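Local coordinates for twitching motility protein PilT (Aquifex aeolicus, PDB 2EYU), which probably hydrolyses ATP as the motor that retracts type IV pili and so drives twitching motility, at residues 53-58 with 99-104. The protein carries 1 engineered substitution. Sequence-based numbering, arbitrary orientation.
Sequences KSYHII and PDVIFV
Ile-57 and Ile-58 pair in parallel with Val-101 and Ile-102, the strand axes 4.8 Å apart and 11° from aligned. Ile-58 bonds to the residues on either side of Ile-102: its N donates to Val-101 O at 3.0 Å, and its O accepts from Phe-103 N at 2.8 Å. Where the pairing begins, His-56 O takes Asp-100 N at 3.0 Å and, weakly, Val-101 N. Asp-100 answers with its side chain, OD2 receiving His-56 N through the anti lone pair in a nearly straight bond of 2.8 Å. The same carboxylate stacks on the Tyr-55 ring, their planes 21° apart, with Asp-100 CB over one face toward the rim and Lys-53 CB over the centre of the other. His-56 CG is anti to its backbone N (chi1 -170°), and Pro-99 CB lies over a face of the imidazole, 3.7 Å from Ile-58 CG1; NE2 is hydrogen-bonded to Glu-97 OE1 and ND1 to Ile-74 O. Ile-57 and Val-101 lie side by side, Ile-57 packing on helix 38-52. Ile-58 and Ile-102 meet helix 87-97 on the opposite face, so helices cover both faces, and this strand pair sits between strands 74-79 and 125-130 in the P-loop NTPase sheet.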
loop_
_atom_site.group_PDB
_atom_site.type_symbol
_atom_site.label_atom_id
_atom_site.label_comp_id
_atom_site.label_asym_id
_atom_site.label_seq_id
_atom_site.Cartn_x
_atom_site.Cartn_y
_atom_site.Cartn_z
ATOM N N LYS A 53 -14.287 -7.809 12.028
ATOM C CA LYS A 53 -13.655 -8.874 12.805
ATOM C C LYS A 53 -13.326 -8.484 14.228
ATOM O O LYS A 53 -12.996 -7.322 14.516
ATOM C CB LYS A 53 -12.370 -9.245 12.063
ATOM C CG LYS A 53 -12.644 -10.115 10.826
ATOM C CD LYS A 53 -11.780 -11.362 10.866
ATOM C CE LYS A 53 -12.516 -12.514 11.539
ATOM N NZ LYS A 53 -12.772 -13.629 10.582
ATOM N N SER A 54 -13.395 -9.444 15.165
ATOM C CA SER A 54 -12.940 -9.086 16.509
ATOM C C SER A 54 -11.448 -9.375 16.663
ATOM O O SER A 54 -11.064 -10.364 17.271
ATOM C CB SER A 54 -13.707 -9.792 17.620
ATOM O OG SER A 54 -14.437 -10.918 17.200
ATOM N N TYR A 55 -10.594 -8.501 16.153
ATOM C CA TYR A 55 -9.153 -8.602 16.296
ATOM C C TYR A 55 -8.611 -7.640 17.354
ATOM O O TYR A 55 -9.339 -6.750 17.790
ATOM C CB TYR A 55 -8.438 -8.208 15.008
ATOM C CG TYR A 55 -8.514 -9.131 13.830
ATOM C CD1 TYR A 55 -8.920 -10.447 13.942
ATOM C CD2 TYR A 55 -8.151 -8.648 12.574
ATOM C CE1 TYR A 55 -8.977 -11.268 12.828
ATOM C CE2 TYR A 55 -8.204 -9.467 11.467
ATOM C CZ TYR A 55 -8.617 -10.772 11.598
ATOM O OH TYR A 55 -8.667 -11.586 10.488
ATOM N N HIS A 56 -7.349 -7.824 17.694
ATOM C CA HIS A 56 -6.519 -6.858 18.392
ATOM C C HIS A 56 -5.757 -6.044 17.336
ATOM O O HIS A 56 -5.037 -6.671 16.543
ATOM C CB HIS A 56 -5.523 -7.499 19.330
ATOM C CG HIS A 56 -4.811 -6.548 20.232
ATOM N ND1 HIS A 56 -5.101 -5.196 20.289
ATOM C CD2 HIS A 56 -3.817 -6.763 21.125
ATOM C CE1 HIS A 56 -4.309 -4.623 21.172
ATOM N NE2 HIS A 56 -3.520 -5.547 21.698
ATOM N N ILE A 57 -5.939 -4.722 17.330
ATOM C CA ILE A 57 -5.292 -3.946 16.252
ATOM C C ILE A 57 -4.365 -2.910 16.872
ATOM O O ILE A 57 -4.735 -2.152 17.765
ATOM C CB ILE A 57 -6.301 -3.291 15.298
ATOM C CG1 ILE A 57 -7.234 -4.215 14.516
ATOM C CG2 ILE A 57 -5.626 -2.420 14.230
ATOM C CD1 ILE A 57 -8.262 -3.475 13.673
ATOM N N ILE A 58 -3.106 -2.866 16.417
ATOM C CA ILE A 58 -2.222 -1.887 17.050
ATOM C C ILE A 58 -1.732 -0.936 15.971
ATOM O O ILE A 58 -1.313 -1.361 14.884
ATOM C CB ILE A 58 -1.057 -2.561 17.786
ATOM C CG1 ILE A 58 -1.517 -3.459 18.948
ATOM C CG2 ILE A 58 -0.024 -1.552 18.261
ATOM C CD1 ILE A 58 -0.434 -3.742 19.963
ATOM N N PRO A 99 -0.460 -8.829 18.209
ATOM C CA PRO A 99 -1.825 -8.498 17.765
ATOM C C PRO A 99 -2.093 -9.154 16.424
ATOM O O PRO A 99 -1.206 -9.800 15.850
ATOM C CB PRO A 99 -1.727 -6.970 17.699
ATOM C CG PRO A 99 -0.345 -6.720 17.216
ATOM C CD PRO A 99 0.511 -7.860 17.723
ATOM N N ASP A 100 -3.303 -9.002 15.912
ATOM C CA ASP A 100 -3.694 -9.590 14.634
ATOM C C ASP A 100 -3.245 -8.729 13.456
ATOM O O ASP A 100 -3.057 -9.235 12.355
ATOM C CB ASP A 100 -5.205 -9.727 14.506
ATOM C CG ASP A 100 -5.815 -10.673 15.511
ATOM O OD1 ASP A 100 -5.771 -11.883 15.209
ATOM O OD2 ASP A 100 -6.307 -10.163 16.537
ATOM N N VAL A 101 -3.138 -7.444 13.774
ATOM C CA VAL A 101 -2.863 -6.418 12.785
ATOM C C VAL A 101 -1.967 -5.354 13.421
ATOM O O VAL A 101 -2.200 -4.979 14.561
ATOM C CB VAL A 101 -4.119 -5.713 12.275
ATOM C CG1 VAL A 101 -3.726 -4.542 11.371
ATOM C CG2 VAL A 101 -5.053 -6.642 11.504
ATOM N N ILE A 102 -0.973 -4.888 12.684
ATOM C CA ILE A 102 -0.229 -3.715 13.126
ATOM C C ILE A 102 -0.172 -2.704 11.984
ATOM O O ILE A 102 0.037 -3.108 10.841
ATOM C CB ILE A 102 1.232 -3.980 13.497
ATOM C CG1 ILE A 102 2.019 -2.709 13.827
ATOM C CG2 ILE A 102 1.914 -4.726 12.371
ATOM C CD1 ILE A 102 2.420 -2.590 15.282
ATOM N N PHE A 103 -0.309 -1.413 12.276
ATOM C CA PHE A 103 -0.091 -0.449 11.175
ATOM C C PHE A 103 1.111 0.395 11.597
ATOM O O PHE A 103 1.038 0.979 12.678
ATOM C CB PHE A 103 -1.372 0.321 10.908
ATOM C CG PHE A 103 -1.245 1.593 10.083
ATOM C CD1 PHE A 103 -0.418 1.691 8.984
ATOM C CD2 PHE A 103 -1.985 2.713 10.452
ATOM C CE1 PHE A 103 -0.312 2.867 8.256
ATOM C CE2 PHE A 103 -1.889 3.888 9.734
ATOM C CZ PHE A 103 -1.045 3.971 8.646
ATOM N N VAL A 104 2.157 0.407 10.786
ATOM C CA VAL A 104 3.368 1.187 10.947
ATOM C C VAL A 104 3.336 2.389 9.998
ATOM O O VAL A 104 3.479 2.277 8.776
ATOM C CB VAL A 104 4.652 0.387 10.687
ATOM C CG1 VAL A 104 4.703 -0.186 9.285
ATOM C CG2 VAL A 104 5.875 1.258 10.940
#